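PDB 3HZB: carbohydrate binding protein from Flavobacterium johnsoniae, which binds calcium through a betagamma-crystallin domain, the part present here, and as a whole protein probably binds carbohydrate. Local coordinates for residues G17-N29 with W75-N87. Residues are numbered along the deposited sequence; the frame is centred on the assembly and turned at random.
With CA (calcium ion), chain M; CA (calcium ion), chain L.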
loop_
_atom_site.group_PDB
_atom_site.type_symbol
_atom_site.label_atom_id
_atom_site.label_comp_id
_atom_site.label_asym_id
_atom_site.label_seq_id
_atom_site.Cartn_x
_atom_site.Cartn_y
_atom_site.Cartn_z
ATOM N N GLY B 17 12.282 -6.080 -6.523
ATOM C CA GLY B 17 12.297 -4.881 -5.707
ATOM C C GLY B 17 12.860 -3.703 -6.479
ATOM O O GLY B 17 13.913 -3.820 -7.111
ATOM N N LEU B 18 12.162 -2.572 -6.431
ATOM C CA LEU B 18 12.597 -1.373 -7.141
ATOM C C LEU B 18 12.816 -0.202 -6.184
ATOM O O LEU B 18 12.192 -0.120 -5.127
ATOM C CB LEU B 18 11.552 -0.953 -8.180
ATOM C CG LEU B 18 10.903 -2.021 -9.066
ATOM C CD1 LEU B 18 9.871 -1.354 -9.976
ATOM C CD2 LEU B 18 11.951 -2.745 -9.879
ATOM N N THR B 19 13.720 0.694 -6.564
ATOM C CA THR B 19 14.002 1.886 -5.779
ATOM C C THR B 19 13.847 3.054 -6.744
ATOM O O THR B 19 13.468 2.857 -7.901
ATOM C CB THR B 19 15.443 1.879 -5.200
ATOM O OG1 THR B 19 16.395 1.711 -6.260
ATOM C CG2 THR B 19 15.604 0.757 -4.189
ATOM N N ILE B 20 14.120 4.267 -6.275
ATOM C CA ILE B 20 14.010 5.441 -7.134
ATOM C C ILE B 20 14.842 5.225 -8.391
ATOM O O ILE B 20 15.987 4.781 -8.314
ATOM C CB ILE B 20 14.514 6.708 -6.408
ATOM C CG1 ILE B 20 13.539 7.090 -5.292
ATOM C CG2 ILE B 20 14.680 7.851 -7.401
ATOM C CD1 ILE B 20 12.164 7.496 -5.789
ATOM N N GLY B 21 14.267 5.531 -9.548
ATOM C CA GLY B 21 15.005 5.350 -10.783
ATOM C C GLY B 21 14.147 4.891 -11.946
ATOM O O GLY B 21 12.938 4.694 -11.804
ATOM N N ASP B 22 14.781 4.705 -13.097
ATOM C CA ASP B 22 14.071 4.286 -14.298
ATOM C C ASP B 22 14.409 2.853 -14.684
ATOM O O ASP B 22 15.576 2.468 -14.727
ATOM C CB ASP B 22 14.403 5.232 -15.453
ATOM C CG ASP B 22 14.114 6.685 -15.113
ATOM O OD1 ASP B 22 13.062 6.949 -14.490
ATOM O OD2 ASP B 22 14.933 7.561 -15.470
ATOM N N TYR B 23 13.373 2.073 -14.966
ATOM C CA TYR B 23 13.545 0.678 -15.324
ATOM C C TYR B 23 12.983 0.314 -16.690
ATOM O O TYR B 23 11.766 0.174 -16.847
ATOM C CB TYR B 23 12.880 -0.229 -14.281
ATOM C CG TYR B 23 13.466 -0.145 -12.895
ATOM C CD1 TYR B 23 13.195 0.944 -12.065
ATOM C CD2 TYR B 23 14.299 -1.153 -12.409
ATOM C CE1 TYR B 23 13.736 1.027 -10.787
ATOM C CE2 TYR B 23 14.849 -1.078 -11.132
ATOM C CZ TYR B 23 14.560 0.016 -10.328
ATOM O OH TYR B 23 15.094 0.095 -9.066
ATOM N N ASN B 24 13.851 0.181 -17.689
ATOM C CA ASN B 24 13.371 -0.249 -18.992
ATOM C C ASN B 24 13.248 -1.768 -18.875
ATOM O O ASN B 24 13.574 -2.332 -17.828
ATOM C CB ASN B 24 14.323 0.169 -20.132
ATOM C CG ASN B 24 15.766 -0.294 -19.933
ATOM O OD1 ASN B 24 16.660 0.139 -20.664
ATOM N ND2 ASN B 24 15.998 -1.165 -18.967
ATOM N N LEU B 25 12.768 -2.437 -19.918
ATOM C CA LEU B 25 12.605 -3.884 -19.836
ATOM C C LEU B 25 13.919 -4.598 -19.513
ATOM O O LEU B 25 13.936 -5.577 -18.776
ATOM C CB LEU B 25 12.007 -4.424 -21.138
ATOM C CG LEU B 25 11.655 -5.916 -21.153
ATOM C CD1 LEU B 25 10.735 -6.265 -19.986
ATOM C CD2 LEU B 25 10.984 -6.249 -22.475
ATOM N N ALA B 26 15.021 -4.102 -20.062
ATOM C CA ALA B 26 16.316 -4.706 -19.798
ATOM C C ALA B 26 16.593 -4.712 -18.300
ATOM O O ALA B 26 16.980 -5.741 -17.738
ATOM C CB ALA B 26 17.417 -3.941 -20.535
ATOM N N ARG B 27 16.380 -3.574 -17.642
ATOM C CA ARG B 27 16.633 -3.500 -16.209
ATOM C C ARG B 27 15.661 -4.374 -15.423
ATOM O O ARG B 27 16.047 -4.981 -14.423
ATOM C CB ARG B 27 16.565 -2.053 -15.709
ATOM C CG ARG B 27 17.173 -1.885 -14.320
ATOM C CD ARG B 27 17.214 -0.424 -13.878
ATOM N NE ARG B 27 17.827 -0.293 -12.557
ATOM C CZ ARG B 27 17.865 0.834 -11.852
ATOM N NH1 ARG B 27 17.323 1.946 -12.335
ATOM N NH2 ARG B 27 18.445 0.845 -10.659
ATOM N N LEU B 28 14.407 -4.445 -15.866
ATOM C CA LEU B 28 13.434 -5.290 -15.181
ATOM C C LEU B 28 13.905 -6.740 -15.286
ATOM O O LEU B 28 13.860 -7.491 -14.313
ATOM C CB LEU B 28 12.037 -5.143 -15.807
ATOM C CG LEU B 28 11.316 -3.811 -15.570
ATOM C CD1 LEU B 28 9.953 -3.834 -16.240
ATOM C CD2 LEU B 28 11.157 -3.571 -14.075
ATOM N N ASN B 29 14.381 -7.125 -16.468
ATOM C CA ASN B 29 14.864 -8.486 -16.684
ATOM C C ASN B 29 16.091 -8.800 -15.831
ATOM O O ASN B 29 16.305 -9.953 -15.454
ATOM C CB ASN B 29 15.202 -8.705 -18.160
ATOM C CG ASN B 29 13.992 -9.107 -18.993
ATOM O OD1 ASN B 29 12.836 -8.983 -18.564
ATOM N ND2 ASN B 29 14.255 -9.582 -20.199
ATOM N N TRP B 75 -3.964 -2.935 -17.649
ATOM C CA TRP B 75 -2.580 -3.000 -17.207
ATOM C C TRP B 75 -2.017 -4.336 -16.768
ATOM O O TRP B 75 -0.801 -4.487 -16.679
ATOM C CB TRP B 75 -2.351 -1.973 -16.100
ATOM C CG TRP B 75 -2.383 -0.595 -16.639
ATOM C CD1 TRP B 75 -3.460 0.242 -16.702
ATOM C CD2 TRP B 75 -1.302 0.088 -17.276
ATOM N NE1 TRP B 75 -3.114 1.409 -17.342
ATOM C CE2 TRP B 75 -1.795 1.341 -17.706
ATOM C CE3 TRP B 75 0.039 -0.237 -17.529
ATOM C CZ2 TRP B 75 -0.993 2.271 -18.374
ATOM C CZ3 TRP B 75 0.838 0.689 -18.195
ATOM C CH2 TRP B 75 0.317 1.928 -18.609
ATOM N N ASN B 76 -2.881 -5.305 -16.492
ATOM C CA ASN B 76 -2.397 -6.608 -16.060
ATOM C C ASN B 76 -1.665 -7.319 -17.193
ATOM O O ASN B 76 -2.175 -7.416 -18.308
ATOM C CB ASN B 76 -3.549 -7.484 -15.578
ATOM C CG ASN B 76 -3.066 -8.798 -15.022
ATOM O OD1 ASN B 76 -2.284 -8.827 -14.072
ATOM N ND2 ASN B 76 -3.516 -9.898 -15.616
ATOM N N ASP B 77 -0.468 -7.816 -16.897
ATOM C CA ASP B 77 0.343 -8.511 -17.892
ATOM C C ASP B 77 0.580 -7.647 -19.123
ATOM O O ASP B 77 0.564 -8.146 -20.246
ATOM C CB ASP B 77 -0.334 -9.816 -18.318
ATOM C CG ASP B 77 -0.451 -10.800 -17.181
ATOM O OD1 ASP B 77 0.321 -10.653 -16.216
ATOM O OD2 ASP B 77 -1.293 -11.720 -17.253
ATOM N N LYS B 78 0.804 -6.355 -18.904
ATOM C CA LYS B 78 1.032 -5.430 -20.003
ATOM C C LYS B 78 2.192 -4.469 -19.745
ATOM O O LYS B 78 2.634 -3.785 -20.650
ATOM C CB LYS B 78 -0.237 -4.606 -20.270
ATOM C CG LYS B 78 -1.417 -5.398 -20.804
ATOM C CD LYS B 78 -1.129 -5.935 -22.194
ATOM C CE LYS B 78 -2.317 -6.694 -22.765
ATOM N NZ LYS B 78 -1.972 -7.303 -24.083
ATOM N N VAL B 79 2.686 -4.404 -18.516
ATOM C CA VAL B 79 3.775 -3.476 -18.217
ATOM C C VAL B 79 5.095 -3.879 -18.873
ATOM O O VAL B 79 5.530 -5.029 -18.760
ATOM C CB VAL B 79 3.962 -3.334 -16.691
ATOM C CG1 VAL B 79 5.146 -2.423 -16.387
ATOM C CG2 VAL B 79 2.689 -2.753 -16.075
ATOM N N SER B 80 5.720 -2.923 -19.564
ATOM C CA SER B 80 6.990 -3.157 -20.253
ATOM C C SER B 80 8.147 -2.311 -19.740
ATOM O O SER B 80 9.309 -2.592 -20.036
ATOM C CB SER B 80 6.823 -2.944 -21.753
ATOM O OG SER B 80 6.088 -4.016 -22.306
ATOM N N SER B 81 7.824 -1.260 -18.994
ATOM C CA SER B 81 8.837 -0.404 -18.390
ATOM C C SER B 81 8.198 0.366 -17.243
ATOM O O SER B 81 6.982 0.586 -17.224
ATOM C CB SER B 81 9.479 0.545 -19.418
ATOM O OG SER B 81 8.538 1.386 -20.046
ATOM N N ILE B 82 9.024 0.754 -16.279
ATOM C CA ILE B 82 8.547 1.452 -15.094
ATOM C C ILE B 82 9.530 2.502 -14.612
ATOM O O ILE B 82 10.743 2.361 -14.781
ATOM C CB ILE B 82 8.355 0.460 -13.924
ATOM C CG1 ILE B 82 7.379 -0.643 -14.323
ATOM C CG2 ILE B 82 7.871 1.193 -12.685
ATOM C CD1 ILE B 82 7.269 -1.750 -13.291
ATOM N N ARG B 83 8.993 3.554 -14.006
ATOM C CA ARG B 83 9.806 4.611 -13.441
ATOM C C ARG B 83 9.281 4.841 -12.034
ATOM O O ARG B 83 8.073 4.981 -11.824
ATOM C CB ARG B 83 9.711 5.891 -14.274
ATOM C CG ARG B 83 10.353 5.760 -15.651
ATOM C CD ARG B 83 10.232 7.045 -16.434
ATOM N NE ARG B 83 10.906 8.151 -15.763
ATOM C CZ ARG B 83 10.373 9.358 -15.612
ATOM N NH1 ARG B 83 9.156 9.605 -16.085
ATOM N NH2 ARG B 83 11.056 10.316 -14.992
ATOM N N VAL B 84 10.199 4.838 -11.074
ATOM C CA VAL B 84 9.866 5.040 -9.677
ATOM C C VAL B 84 10.310 6.450 -9.309
ATOM O O VAL B 84 11.464 6.817 -9.529
ATOM C CB VAL B 84 10.605 4.017 -8.785
ATOM C CG1 VAL B 84 10.243 4.237 -7.327
ATOM C CG2 VAL B 84 10.236 2.597 -9.213
ATOM N N ILE B 85 9.385 7.235 -8.765
ATOM C CA ILE B 85 9.670 8.611 -8.375
ATOM C C ILE B 85 9.111 8.919 -6.986
ATOM O O ILE B 85 8.286 8.180 -6.456
ATOM C CB ILE B 85 9.044 9.613 -9.373
ATOM C CG1 ILE B 85 7.519 9.488 -9.349
ATOM C CG2 ILE B 85 9.581 9.358 -10.774
ATOM C CD1 ILE B 85 6.811 10.473 -10.256
ATOM N N ALA B 86 9.567 10.018 -6.400
ATOM C CA ALA B 86 9.092 10.412 -5.083
ATOM C C ALA B 86 7.624 10.811 -5.176
ATOM O O ALA B 86 7.156 11.248 -6.229
ATOM C CB ALA B 86 9.920 11.579 -4.555
ATOM N N ASN B 87 6.901 10.651 -4.073
ATOM C CA ASN B 87 5.490 11.013 -4.020
ATOM C C ASN B 87 5.260 11.942 -2.832
ATOM O O ASN B 87 6.261 12.382 -2.231
ATOM C CB ASN B 87 4.611 9.766 -3.868
ATOM C CG ASN B 87 3.126 10.086 -3.962
ATOM O OD1 ASN B 87 2.274 9.250 -3.651
ATOM N ND2 ASN B 87 2.810 11.299 -4.402
HETATM CA CA CA M . 3.619 -4.189 -22.953
HETATM CA CA CA L . 0.916 -11.878 -14.072
HETATM O O HOH W 1 12.844 8.001 -11.773
HETATM O O HOH W 2 13.951 10.251 -14.937
HETATM O O HOH W 3 -1.415 -12.790 -14.893
HETATM O O HOH W 4 2.011 -13.810 -15.420
HETATM O O HOH W 5 -0.359 -13.980 -12.795
HETATM O O HOH W 6 1.161 -3.423 -23.595
HETATM O O HOH W 7 2.979 -5.788 -25.177
#
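Tyr23 and Ile82 exchange two backbone hydrogen bonds, as do Gly21 and Val84, pairing edge strand 21-23 antiparallel with strand 81-86 in the four-stranded sheet of this betagamma-crystallin Greek-key domain. Between these pairs, on the sheet face bearing Asp22 and Arg83, the two side chains run side by side. A bend at chi3 (61°) folds the Arg83 chain so that NE gives a salt-bridging hydrogen bond to Asp22 OD1 at 2.8 Å, from above the carboxylate plane; carboxylate and guanidinium planes stand 54° apart. One water joins Asp22 OD2 to Arg83 NH2, and another joins Asp22 OD1 to Val84 O. Ile82 and Val84 point to the other face, where Val84 also touches Ile3 of strand 3-6. With Val84 CG1 anti to the backbone N (chi1 -180°), CG2 falls beside that N, 3.9 Å from Leu18 CB and 4.1 Å from Tyr23 CE1, while Leu28 CD2 approaches Ile82 CD1. Just before strand 81-86, Lys78 O and Ser80 OG bind a calcium ion with Asp36 and Gln53. The Tyr23 ring lies between Leu18 CD2, offset on one face, and Arg27 NH1, centred over the other. It is further fixed at its hydroxyl, where OH accepts a nearly straight hydrogen bond from Thr19 N at 2.9 Å.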